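Adhesion G-protein coupled receptor G6 (Danio rerio, PDB 6V55) is an adhesion G protein-coupled receptor whose calcium-binding, glycosylated extracellular region probably supports cell adhesion and signalling linked to myelination. Local coordinates at residues 556-561 against 601-606; 542-547 against 562-567; 634-639 against 674-679. All coordinates share one frame; numbering follows the deposited sequence.

Interaction 1. Residues 556-561 against 601-606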
ATOM      1  N   THR A 556      34.209  -6.283  -7.394  1.00 29.76           N
ATOM      2  CA  THR A 556      32.813  -6.155  -6.972  1.00 26.99           C
ATOM      3  C   THR A 556      32.711  -5.760  -5.508  1.00 23.11           C
ATOM      4  O   THR A 556      31.814  -4.984  -5.148  1.00 22.72           O
ATOM      5  CB  THR A 556      32.032  -7.445  -7.230  1.00 28.10           C
ATOM      6  OG1 THR A 556      32.475  -8.477  -6.337  1.00 31.68           O
ATOM      7  CG2 THR A 556      32.234  -7.899  -8.673  1.00 27.29           C
ATOM      8  N   LEU A 557      33.670  -6.195  -4.673  1.00 20.78           N
ATOM      9  CA  LEU A 557      33.726  -5.698  -3.296  1.00 21.48           C
ATOM     10  C   LEU A 557      34.119  -4.222  -3.248  1.00 20.72           C
ATOM     11  O   LEU A 557      33.563  -3.454  -2.448  1.00 20.46           O
ATOM     12  CB  LEU A 557      34.694  -6.540  -2.454  1.00 19.98           C
ATOM     13  CG  LEU A 557      34.781  -6.191  -0.958  1.00 17.20           C
ATOM     14  CD1 LEU A 557      33.411  -6.170  -0.325  1.00 11.21           C
ATOM     15  CD2 LEU A 557      35.653  -7.179  -0.230  1.00 16.79           C
ATOM     16  N   ALA A 558      35.042  -3.794  -4.121  1.00 14.44           N
ATOM     17  CA  ALA A 558      35.426  -2.392  -4.102  1.00 15.17           C
ATOM     18  C   ALA A 558      34.361  -1.490  -4.721  1.00 17.30           C
ATOM     19  O   ALA A 558      34.300  -0.296  -4.395  1.00 19.09           O
ATOM     20  CB  ALA A 558      36.744  -2.200  -4.819  1.00 17.31           C
ATOM     21  N   SER A 559      33.513  -2.029  -5.594  1.00 20.98           N
ATOM     22  CA  SER A 559      32.461  -1.198  -6.162  1.00 21.77           C
ATOM     23  C   SER A 559      31.388  -0.906  -5.130  1.00 24.13           C
ATOM     24  O   SER A 559      30.805   0.177  -5.142  1.00 23.69           O
ATOM     25  CB  SER A 559      31.872  -1.842  -7.406  1.00 10.97           C
ATOM     26  OG  SER A 559      30.657  -2.502  -7.102  1.00 21.13           O
ATOM     27  N   THR A 560      31.173  -1.815  -4.184  1.00 22.09           N
ATOM     28  CA  THR A 560      30.237  -1.515  -3.110  1.00 19.65           C
ATOM     29  C   THR A 560      30.835  -0.525  -2.123  1.00 20.83           C
ATOM     30  O   THR A 560      30.134   0.382  -1.644  1.00 25.06           O
ATOM     31  CB  THR A 560      29.822  -2.803  -2.409  1.00 13.96           C
ATOM     32  OG1 THR A 560      29.667  -3.840  -3.384  1.00 11.97           O
ATOM     33  CG2 THR A 560      28.523  -2.611  -1.741  1.00 14.54           C
ATOM     34  N   VAL A 561      32.135  -0.655  -1.845  1.00 16.19           N
ATOM     35  CA  VAL A 561      32.769   0.204  -0.853  1.00 14.77           C
ATOM     36  C   VAL A 561      32.902   1.629  -1.386  1.00 15.01           C
ATOM     37  O   VAL A 561      32.689   2.584  -0.632  1.00 17.67           O
ATOM     38  CB  VAL A 561      34.107  -0.439  -0.413  1.00 13.12           C
ATOM     39  CG1 VAL A 561      34.983   0.485   0.430  1.00 12.84           C
ATOM     40  CG2 VAL A 561      33.825  -1.694   0.362  1.00 10.88           C
ATOM     41  N   LEU A 601      41.912  -1.068 -14.097  1.00 18.86           N
ATOM     42  CA  LEU A 601      40.578  -1.272 -13.536  1.00 11.09           C
ATOM     43  C   LEU A 601      40.057   0.052 -13.001  1.00 10.57           C
ATOM     44  O   LEU A 601      40.747   0.728 -12.243  1.00 11.41           O
ATOM     45  CB  LEU A 601      40.591  -2.318 -12.414  1.00 10.16           C
ATOM     46  CG  LEU A 601      39.262  -2.455 -11.649  1.00 14.14           C
ATOM     47  CD1 LEU A 601      38.127  -2.905 -12.566  1.00 12.59           C
ATOM     48  CD2 LEU A 601      39.333  -3.374 -10.459  1.00 13.07           C
ATOM     49  N   THR A 602      38.843   0.416 -13.374  1.00 10.83           N
ATOM     50  CA  THR A 602      38.230   1.657 -12.927  1.00 12.72           C
ATOM     51  C   THR A 602      36.947   1.346 -12.162  1.00 16.67           C
ATOM     52  O   THR A 602      36.148   0.509 -12.595  1.00 19.33           O
ATOM     53  CB  THR A 602      37.947   2.541 -14.129  1.00 15.92           C
ATOM     54  OG1 THR A 602      39.105   2.578 -14.982  1.00 24.69           O
ATOM     55  CG2 THR A 602      37.642   3.907 -13.707  1.00 16.48           C
ATOM     56  N   ILE A 603      36.758   1.986 -11.005  1.00 15.95           N
ATOM     57  CA  ILE A 603      35.544   1.814 -10.209  1.00 12.49           C
ATOM     58  C   ILE A 603      34.861   3.165 -10.068  1.00 11.49           C
ATOM     59  O   ILE A 603      35.403   4.074  -9.434  1.00 14.93           O
ATOM     60  CB  ILE A 603      35.823   1.214  -8.829  1.00 10.01           C
ATOM     61  CG1 ILE A 603      36.360  -0.199  -8.962  1.00 12.68           C
ATOM     62  CG2 ILE A 603      34.547   1.147  -8.077  1.00 10.26           C
ATOM     63  CD1 ILE A 603      37.728  -0.262  -8.543  1.00 16.78           C
ATOM     64  N   SER A 604      33.677   3.295 -10.642  1.00 11.37           N
ATOM     65  CA  SER A 604      32.998   4.575 -10.697  1.00 15.43           C
ATOM     66  C   SER A 604      31.809   4.627  -9.749  1.00 26.43           C
ATOM     67  O   SER A 604      31.246   3.602  -9.343  1.00 36.65           O
ATOM     68  CB  SER A 604      32.514   4.878 -12.118  1.00 14.65           C
ATOM     69  OG  SER A 604      32.222   6.258 -12.273  1.00 20.79           O
ATOM     70  N   SER A 605      31.426   5.855  -9.422  1.00 21.78           N
ATOM     71  CA  SER A 605      30.213   6.153  -8.679  1.00 20.34           C
ATOM     72  C   SER A 605      29.802   7.569  -9.054  1.00 20.38           C
ATOM     73  O   SER A 605      30.420   8.185  -9.929  1.00 24.28           O
ATOM     74  CB  SER A 605      30.447   6.014  -7.181  1.00 28.37           C
ATOM     75  OG  SER A 605      31.424   6.960  -6.793  1.00 38.06           O
ATOM     76  N   LYS A 606      28.782   8.100  -8.366  1.00 22.19           N
ATOM     77  CA  LYS A 606      28.274   9.429  -8.699  1.00 27.52           C
ATOM     78  C   LYS A 606      29.274  10.529  -8.336  1.00 29.79           C
ATOM     79  O   LYS A 606      29.562  11.388  -9.173  1.00 29.67           O
ATOM     80  CB  LYS A 606      26.915   9.655  -8.032  1.00 34.80           C
ATOM     81  CG  LYS A 606      26.143  10.892  -8.547  1.00 42.34           C
ATOM     82  CD  LYS A 606      25.352  11.577  -7.400  1.00 49.50           C
ATOM     83  CE  LYS A 606      25.052  13.066  -7.659  1.00 51.22           C
ATOM     84  NZ  LYS A 606      26.047  13.997  -7.025  1.00 48.21           N
TER
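Ile603, on the edge strand 600-603, sets its two branches against the turn of helix 555-568 that carries Ala558 and Ser559. The γ-methyl CG2 does most of the touching. It lies anti to the backbone N and heads for the helix backbone, with CG2 of Ile603 3.7 Å from CA of Ser559 and 4.0 Å from the carbonyl O of Ala558. The other branch, CG1-CD1, reaches toward the methyl of Ala558, but loosely: a chi2 of 112°, off the staggered positions, swings Ile603 CD1 to 4.3 Å from Ala558 CB. CG2 thus bears on the backbone of both helix residues, while CD1 faces only the methyl of Ala558.

Ser559 offers only carbon here, its CB lying 4.1 Å from Ile603 CG2, while its hydroxyl turns back along its own helix to make a weak bond to Thr556 O. Thr560 OG1 donates to the same Thr556 O at 3.0 Å, in the carbonyl plane and with a C=O...OG1 angle of 158°. Backbone hydrogen bonds between Ile603 and Val610 hold the strand in its sheet, and Ile594 adds to the apolar surroundings of Ala558.

No hydrogen bond joins the segments: a small-residue helix face lets a branched side chain come down onto the backbone, so the contact rests on van der Waals packing and burial, with one weak polar link nearby, Ser605 OG to Ser566 OG.

Interaction 2. Residues 542-547 against 562-567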
ATOM      1  N   THR A 542      33.332   3.675  10.109  1.00 19.63           N
ATOM      2  CA  THR A 542      34.236   2.844  10.911  1.00 24.47           C
ATOM      3  C   THR A 542      34.172   1.370  10.501  1.00 25.30           C
ATOM      4  O   THR A 542      35.224   0.740  10.300  1.00 23.01           O
ATOM      5  CB  THR A 542      33.941   3.031  12.397  1.00 28.85           C
ATOM      6  OG1 THR A 542      34.288   4.379  12.760  1.00 33.13           O
ATOM      7  CG2 THR A 542      34.758   2.075  13.251  1.00 29.05           C
ATOM      8  N   LYS A 543      32.955   0.839  10.282  1.00 23.79           N
ATOM      9  CA  LYS A 543      32.783  -0.540   9.811  1.00 20.84           C
ATOM     10  C   LYS A 543      33.364  -0.773   8.408  1.00 21.89           C
ATOM     11  O   LYS A 543      33.941  -1.842   8.160  1.00 26.44           O
ATOM     12  CB  LYS A 543      31.303  -0.921   9.833  1.00 18.61           C
ATOM     13  CG  LYS A 543      31.057  -2.410   9.628  1.00 19.52           C
ATOM     14  CD  LYS A 543      31.830  -3.251  10.640  1.00 22.62           C
ATOM     15  CE  LYS A 543      31.159  -3.156  12.017  1.00 24.22           C
ATOM     16  NZ  LYS A 543      31.936  -3.771  13.136  1.00 24.31           N
ATOM     17  N   VAL A 544      33.268   0.223   7.509  1.00 16.32           N
ATOM     18  CA  VAL A 544      33.910   0.152   6.194  1.00 16.24           C
ATOM     19  C   VAL A 544      35.430   0.092   6.336  1.00 16.29           C
ATOM     20  O   VAL A 544      36.096  -0.665   5.620  1.00 18.59           O
ATOM     21  CB  VAL A 544      33.449   1.341   5.324  1.00 16.17           C
ATOM     22  CG1 VAL A 544      34.342   1.594   4.111  1.00 16.12           C
ATOM     23  CG2 VAL A 544      32.068   1.093   4.849  1.00 16.22           C
ATOM     24  N   MET A 545      35.988   0.793   7.332  1.00 16.40           N
ATOM     25  CA  MET A 545      37.426   0.704   7.590  1.00 16.94           C
ATOM     26  C   MET A 545      37.831  -0.670   8.123  1.00 19.57           C
ATOM     27  O   MET A 545      38.884  -1.197   7.740  1.00 25.59           O
ATOM     28  CB  MET A 545      37.857   1.789   8.571  1.00 23.57           C
ATOM     29  CG  MET A 545      39.358   1.805   8.897  1.00 30.73           C
ATOM     30  SD  MET A 545      40.407   1.970   7.426  1.00 36.26           S
ATOM     31  CE  MET A 545      40.627   3.711   7.617  1.00 36.92           C
ATOM     32  N   GLU A 546      36.996  -1.279   8.974  1.00 18.44           N
ATOM     33  CA  GLU A 546      37.279  -2.631   9.444  1.00 23.58           C
ATOM     34  C   GLU A 546      37.179  -3.634   8.305  1.00 25.87           C
ATOM     35  O   GLU A 546      38.020  -4.539   8.181  1.00 28.64           O
ATOM     36  CB  GLU A 546      36.314  -3.009  10.565  1.00 28.47           C
ATOM     37  CG  GLU A 546      36.339  -2.084  11.776  1.00 37.08           C
ATOM     38  CD  GLU A 546      35.232  -2.416  12.784  1.00 46.51           C
ATOM     39  OE1 GLU A 546      35.059  -1.649  13.767  1.00 48.22           O
ATOM     40  OE2 GLU A 546      34.532  -3.446  12.592  1.00 48.42           O
ATOM     41  N   LEU A 547      36.195  -3.422   7.432  1.00 22.11           N
ATOM     42  CA  LEU A 547      35.973  -4.269   6.279  1.00 21.55           C
ATOM     43  C   LEU A 547      37.128  -4.188   5.298  1.00 24.29           C
ATOM     44  O   LEU A 547      37.558  -5.215   4.776  1.00 33.88           O
ATOM     45  CB  LEU A 547      34.678  -3.850   5.594  1.00 21.19           C
ATOM     46  CG  LEU A 547      34.134  -4.710   4.468  1.00 21.27           C
ATOM     47  CD1 LEU A 547      32.664  -4.845   4.683  1.00 23.21           C
ATOM     48  CD2 LEU A 547      34.400  -4.112   3.110  1.00 19.23           C
ATOM     49  N   VAL A 562      33.074   1.795  -2.708  1.00 13.79           N
ATOM     50  CA  VAL A 562      33.225   3.135  -3.286  1.00 14.26           C
ATOM     51  C   VAL A 562      31.882   3.864  -3.284  1.00 19.04           C
ATOM     52  O   VAL A 562      31.827   5.105  -3.165  1.00 22.72           O
ATOM     53  CB  VAL A 562      33.928   3.011  -4.670  1.00 11.15           C
ATOM     54  CG1 VAL A 562      33.605   4.115  -5.669  1.00 10.76           C
ATOM     55  CG2 VAL A 562      35.436   3.006  -4.450  1.00 12.28           C
ATOM     56  N   THR A 563      30.784   3.105  -3.239  1.00 20.69           N
ATOM     57  CA  THR A 563      29.527   3.810  -3.214  1.00 22.80           C
ATOM     58  C   THR A 563      28.980   4.005  -1.816  1.00 23.93           C
ATOM     59  O   THR A 563      28.036   4.789  -1.663  1.00 27.57           O
ATOM     60  CB  THR A 563      28.524   3.104  -4.112  1.00 29.22           C
ATOM     61  OG1 THR A 563      28.206   1.815  -3.577  1.00 22.53           O
ATOM     62  CG2 THR A 563      29.138   2.917  -5.483  1.00 32.69           C
ATOM     63  N   ILE A 564      29.512   3.308  -0.804  1.00 23.74           N
ATOM     64  CA  ILE A 564      29.315   3.777   0.566  1.00 17.39           C
ATOM     65  C   ILE A 564      29.916   5.162   0.712  1.00 20.84           C
ATOM     66  O   ILE A 564      29.216   6.105   1.091  1.00 30.14           O
ATOM     67  CB  ILE A 564      29.894   2.784   1.588  1.00 12.55           C
ATOM     68  CG1 ILE A 564      29.170   1.462   1.395  1.00 15.85           C
ATOM     69  CG2 ILE A 564      29.646   3.278   2.974  1.00 13.02           C
ATOM     70  CD1 ILE A 564      29.793   0.241   2.047  1.00 17.86           C
ATOM     71  N   ILE A 565      31.156   5.333   0.240  1.00 17.51           N
ATOM     72  CA  ILE A 565      31.888   6.597   0.387  1.00 16.44           C
ATOM     73  C   ILE A 565      31.318   7.693  -0.524  1.00 19.23           C
ATOM     74  O   ILE A 565      31.270   8.867  -0.134  1.00 25.94           O
ATOM     75  CB  ILE A 565      33.392   6.347   0.136  1.00 11.63           C
ATOM     76  CG1 ILE A 565      33.887   5.152   0.973  1.00 11.40           C
ATOM     77  CG2 ILE A 565      34.215   7.570   0.475  1.00 12.70           C
ATOM     78  CD1 ILE A 565      33.926   5.370   2.487  1.00 11.74           C
ATOM     79  N   SER A 566      30.837   7.328  -1.719  1.00 13.95           N
ATOM     80  CA  SER A 566      30.160   8.288  -2.593  1.00 17.25           C
ATOM     81  C   SER A 566      28.853   8.795  -1.991  1.00 25.05           C
ATOM     82  O   SER A 566      28.526   9.983  -2.132  1.00 26.32           O
ATOM     83  CB  SER A 566      29.861   7.651  -3.942  1.00 17.42           C
ATOM     84  OG  SER A 566      29.217   8.561  -4.821  1.00 19.69           O
ATOM     85  N   ASN A 567      28.112   7.915  -1.305  1.00 25.15           N
ATOM     86  CA  ASN A 567      26.884   8.332  -0.652  1.00 22.41           C
ATOM     87  C   ASN A 567      27.153   9.176   0.585  1.00 25.55           C
ATOM     88  O   ASN A 567      26.346  10.052   0.916  1.00 32.22           O
ATOM     89  CB  ASN A 567      26.081   7.127  -0.230  1.00 21.73           C
ATOM     90  CG  ASN A 567      25.425   6.424  -1.364  1.00 20.96           C
ATOM     91  OD1 ASN A 567      25.477   6.873  -2.507  1.00 26.96           O
ATOM     92  ND2 ASN A 567      24.841   5.265  -1.067  1.00 16.40           N
TER
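Val544 meets Ile564 and Ile565 with a separate methyl for each, and the two segments join through these apolar contacts, with no hydrogen bond between them. Its CG2 lies 3.7 Å from Ile564 CD1 and 3.8 Å from Ile564 CG2, so that both branches of the isoleucine close on one methyl; the two side chains pass alongside, pointing opposite ways. CG1 of Val544, anti to the backbone N (chi1 163°), is turned to Ile565 instead; these two side chains cross at a slant, Val544 CG1 4.1 Å from Ile565 CD1. All three residues are buried, and Val561, one turn earlier, also rests on Val544.

The one salt bridge lies within 542-547. Lys543 NZ forms it with Glu546 OE2 at 2.7 Å, on the syn side of the carboxylate but 27° out of its plane. The same ammonium group also donates to the backbone carbonyls of Thr508 and Ile510, which ties this helix to the chain ahead of the helical bundle.

Helices 534-550 and 555-568 follow each other through a short loop and run in broadly opposite senses, an alpha-alpha hairpin. Helices 517-527 and 573-593 pack against it, consistent with the helical subdomain of a GAIN domain.

Interaction 3. Residues 634-639 against 674-679; sequences TDPQID and FMFFGR
OD1 of Asp639 is gripped by two backbone amides, those of Asp641 and Ser642, in an Asx turn that fixes the end of strand 637-639 directly after Ile638, whose side chain faces Phe674. A further bond holds the chain at Pro636, where its carbonyl O receives the hydroxyl of Ser604. These bonds lie outside the contact proper, which is apolar.

Ile638 brings its longer branch obliquely to CD1 of the Phe674 ring: CD1 of Ile638 is 3.6 Å and CG1 3.8 Å from Phe674 CD1, and CG2 of Ile638 approaches the same carbon at 4.1 Å. The side chains run past one another from opposing layers, as expected of residues reaching inward from facing sheets. Phe674 has CG anti to the backbone N (chi1 -172°), which lifts its ring off its own strand toward the other layer, where Leu625 and Ala627 also receive it. With an alanine at Ile638, the Phe674 ring would probably lose the aliphatic branches bearing on its CD1, opening a gap between the sheets and giving the ring more freedom to shift.

Two residues along, the pyrrolidine of Pro636 crosses Phe676 at about a right angle, CB of Pro636 lying 3.9 Å and CG 4.0 Å from Phe676 CD1. Tyr696 and Val609 touch this phenylalanine as well.

The sheets of this beta sandwich therefore meet here through aliphatic-aromatic contacts; the two segments are joined by apolar packing and burial, while one side-chain hydrogen bond, from Ser604 to Pro636 O, bridges the layers beside them.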
ATOM      1  N   THR A 634      26.452  10.546 -16.290  1.00 59.89           N
ATOM      2  CA  THR A 634      26.408  11.357 -15.086  1.00 59.25           C
ATOM      3  C   THR A 634      27.603  11.122 -14.161  1.00 55.70           C
ATOM      4  O   THR A 634      27.853  11.947 -13.270  1.00 55.12           O
ATOM      5  CB  THR A 634      25.068  11.119 -14.358  1.00 60.27           C
ATOM      6  OG1 THR A 634      24.835  12.153 -13.395  1.00 61.08           O
ATOM      7  CG2 THR A 634      24.987   9.745 -13.704  1.00 59.04           C
ATOM      8  N   ASP A 635      28.397  10.043 -14.397  1.00 50.29           N
ATOM      9  CA  ASP A 635      29.491   9.638 -13.529  1.00 41.36           C
ATOM     10  C   ASP A 635      30.834   9.924 -14.179  1.00 41.01           C
ATOM     11  O   ASP A 635      30.970   9.784 -15.401  1.00 41.79           O
ATOM     12  CB  ASP A 635      29.401   8.146 -13.192  1.00 37.21           C
ATOM     13  CG  ASP A 635      28.246   7.836 -12.245  1.00 39.03           C
ATOM     14  OD1 ASP A 635      27.503   8.771 -11.882  1.00 40.63           O
ATOM     15  OD2 ASP A 635      28.070   6.672 -11.854  1.00 39.62           O
ATOM     16  N   PRO A 636      31.837  10.335 -13.405  1.00 39.05           N
ATOM     17  CA  PRO A 636      33.143  10.625 -14.003  1.00 38.58           C
ATOM     18  C   PRO A 636      33.939   9.353 -14.273  1.00 33.76           C
ATOM     19  O   PRO A 636      33.816   8.348 -13.565  1.00 31.64           O
ATOM     20  CB  PRO A 636      33.827  11.517 -12.956  1.00 36.02           C
ATOM     21  CG  PRO A 636      33.153  11.196 -11.675  1.00 35.94           C
ATOM     22  CD  PRO A 636      31.754  10.796 -12.005  1.00 37.24           C
ATOM     23  N   GLN A 637      34.751   9.414 -15.329  1.00 30.43           N
ATOM     24  CA  GLN A 637      35.558   8.301 -15.813  1.00 31.95           C
ATOM     25  C   GLN A 637      37.040   8.670 -15.760  1.00 31.52           C
ATOM     26  O   GLN A 637      37.408   9.814 -15.496  1.00 32.31           O
ATOM     27  CB  GLN A 637      35.159   7.939 -17.245  1.00 37.75           C
ATOM     28  CG  GLN A 637      35.170   6.463 -17.602  1.00 40.97           C
ATOM     29  CD  GLN A 637      34.617   6.241 -18.999  1.00 45.55           C
ATOM     30  OE1 GLN A 637      33.789   7.026 -19.475  1.00 45.57           O
ATOM     31  NE2 GLN A 637      35.075   5.178 -19.669  1.00 47.54           N
ATOM     32  N   ILE A 638      37.908   7.692 -16.021  1.00 29.06           N
ATOM     33  CA  ILE A 638      39.349   7.898 -15.965  1.00 27.60           C
ATOM     34  C   ILE A 638      39.954   7.550 -17.316  1.00 33.34           C
ATOM     35  O   ILE A 638      39.803   6.420 -17.799  1.00 31.37           O
ATOM     36  CB  ILE A 638      40.007   7.075 -14.850  1.00 22.70           C
ATOM     37  CG1 ILE A 638      39.602   7.626 -13.497  1.00 23.06           C
ATOM     38  CG2 ILE A 638      41.535   7.136 -14.943  1.00 17.80           C
ATOM     39  CD1 ILE A 638      40.070   6.753 -12.359  1.00 24.33           C
ATOM     40  N   ASP A 639      40.634   8.523 -17.922  1.00 36.89           N
ATOM     41  CA  ASP A 639      41.519   8.304 -19.061  1.00 36.92           C
ATOM     42  C   ASP A 639      42.923   8.036 -18.524  1.00 35.19           C
ATOM     43  O   ASP A 639      43.503   8.891 -17.845  1.00 37.69           O
ATOM     44  CB  ASP A 639      41.504   9.538 -19.963  1.00 43.43           C
ATOM     45  CG  ASP A 639      41.982   9.264 -21.385  1.00 52.75           C
ATOM     46  OD1 ASP A 639      42.925   8.461 -21.603  1.00 53.87           O
ATOM     47  OD2 ASP A 639      41.418   9.904 -22.300  1.00 58.29           O
ATOM     48  N   PHE A 674      44.783   6.328  -9.116  1.00 14.62           N
ATOM     49  CA  PHE A 674      44.194   7.614  -9.468  1.00 11.90           C
ATOM     50  C   PHE A 674      42.820   7.670  -8.827  1.00 11.93           C
ATOM     51  O   PHE A 674      42.054   6.715  -8.948  1.00 15.39           O
ATOM     52  CB  PHE A 674      44.115   7.757 -10.994  1.00 13.28           C
ATOM     53  CG  PHE A 674      43.697   9.119 -11.485  1.00 18.80           C
ATOM     54  CD1 PHE A 674      42.344   9.440 -11.646  1.00 22.64           C
ATOM     55  CD2 PHE A 674      44.646  10.050 -11.875  1.00 24.09           C
ATOM     56  CE1 PHE A 674      41.944  10.678 -12.117  1.00 24.96           C
ATOM     57  CE2 PHE A 674      44.252  11.305 -12.362  1.00 26.69           C
ATOM     58  CZ  PHE A 674      42.892  11.606 -12.491  1.00 26.32           C
ATOM     59  N   MET A 675      42.515   8.770  -8.135  1.00 13.81           N
ATOM     60  CA  MET A 675      41.187   9.026  -7.574  1.00 13.10           C
ATOM     61  C   MET A 675      40.737  10.428  -7.957  1.00 16.69           C
ATOM     62  O   MET A 675      41.533  11.374  -7.928  1.00 16.70           O
ATOM     63  CB  MET A 675      41.167   8.910  -6.042  1.00 11.24           C
ATOM     64  CG  MET A 675      41.833   7.670  -5.498  1.00 11.71           C
ATOM     65  SD  MET A 675      41.902   7.565  -3.723  0.66 14.10           S
ATOM     66  CE  MET A 675      43.630   7.097  -3.586  1.00 15.85           C
ATOM     67  N   PHE A 676      39.466  10.567  -8.315  1.00 17.86           N
ATOM     68  CA  PHE A 676      38.869  11.872  -8.573  1.00 16.95           C
ATOM     69  C   PHE A 676      37.700  12.042  -7.616  1.00 18.95           C
ATOM     70  O   PHE A 676      36.776  11.220  -7.611  1.00 22.27           O
ATOM     71  CB  PHE A 676      38.419  11.990 -10.034  1.00 17.47           C
ATOM     72  CG  PHE A 676      37.676  13.258 -10.346  1.00 20.29           C
ATOM     73  CD1 PHE A 676      36.277  13.270 -10.431  1.00 23.32           C
ATOM     74  CD2 PHE A 676      38.373  14.432 -10.578  1.00 22.40           C
ATOM     75  CE1 PHE A 676      35.596  14.442 -10.711  1.00 25.05           C
ATOM     76  CE2 PHE A 676      37.704  15.610 -10.873  1.00 25.52           C
ATOM     77  CZ  PHE A 676      36.313  15.620 -10.931  1.00 26.89           C
ATOM     78  N   PHE A 677      37.733  13.101  -6.811  1.00 17.31           N
ATOM     79  CA  PHE A 677      36.660  13.388  -5.864  1.00 14.64           C
ATOM     80  C   PHE A 677      35.782  14.486  -6.455  1.00 20.71           C
ATOM     81  O   PHE A 677      36.206  15.639  -6.573  1.00 23.35           O
ATOM     82  CB  PHE A 677      37.222  13.794  -4.506  1.00 13.32           C
ATOM     83  CG  PHE A 677      37.807  12.651  -3.720  1.00 12.54           C
ATOM     84  CD1 PHE A 677      39.125  12.242  -3.926  1.00 12.21           C
ATOM     85  CD2 PHE A 677      37.042  11.990  -2.760  1.00 12.27           C
ATOM     86  CE1 PHE A 677      39.668  11.191  -3.200  1.00 11.62           C
ATOM     87  CE2 PHE A 677      37.583  10.935  -2.015  1.00 11.69           C
ATOM     88  CZ  PHE A 677      38.899  10.544  -2.240  1.00 11.38           C
ATOM     89  N   GLY A 678      34.565  14.124  -6.857  1.00 25.90           N
ATOM     90  CA  GLY A 678      33.653  15.120  -7.390  1.00 25.80           C
ATOM     91  C   GLY A 678      33.120  16.082  -6.352  1.00 28.12           C
ATOM     92  O   GLY A 678      32.746  17.205  -6.700  1.00 29.48           O
ATOM     93  N   ARG A 679      33.086  15.670  -5.085  1.00 30.69           N
ATOM     94  CA  ARG A 679      32.563  16.481  -3.999  1.00 31.07           C
ATOM     95  C   ARG A 679      33.669  16.724  -2.981  1.00 31.45           C
ATOM     96  O   ARG A 679      34.608  15.929  -2.856  1.00 29.39           O
ATOM     97  CB  ARG A 679      31.346  15.804  -3.366  1.00 28.88           C
ATOM     98  CG  ARG A 679      30.156  15.775  -4.316  1.00 36.13           C
ATOM     99  CD  ARG A 679      28.835  15.729  -3.581  1.00 46.01           C
ATOM    100  NE  ARG A 679      28.695  16.873  -2.692  1.00 58.17           N
ATOM    101  CZ  ARG A 679      28.064  17.996  -3.016  1.00 66.29           C
ATOM    102  NH1 ARG A 679      27.492  18.113  -4.212  1.00 67.82           N
ATOM    103  NH2 ARG A 679      28.003  18.995  -2.136  1.00 68.24           N
TER

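All three contacts are essentially apolar and buried, though interaction 1 reaches nearer the surface, its Ser559 being partly exposed. Interactions 1 and 2 use different parts of helix 555-568: interaction 2 binds it to the preceding helix, interaction 1 to the beta layer, and they touch where Ser605 meets Ser566 and Val562. Interactions 1 and 3 share a sheet, 600-603 and 671-677 being two of its strands; interaction 3 joins that sheet to its partner. Interactions 2 and 3 do not touch, their nearest atoms being about 5 Å apart. From helix-helix through helix-sheet to sheet-sheet, the chemistry shifts from branched aliphatics alone, through methyl against helix backbone, to aliphatics against phenylalanine rings.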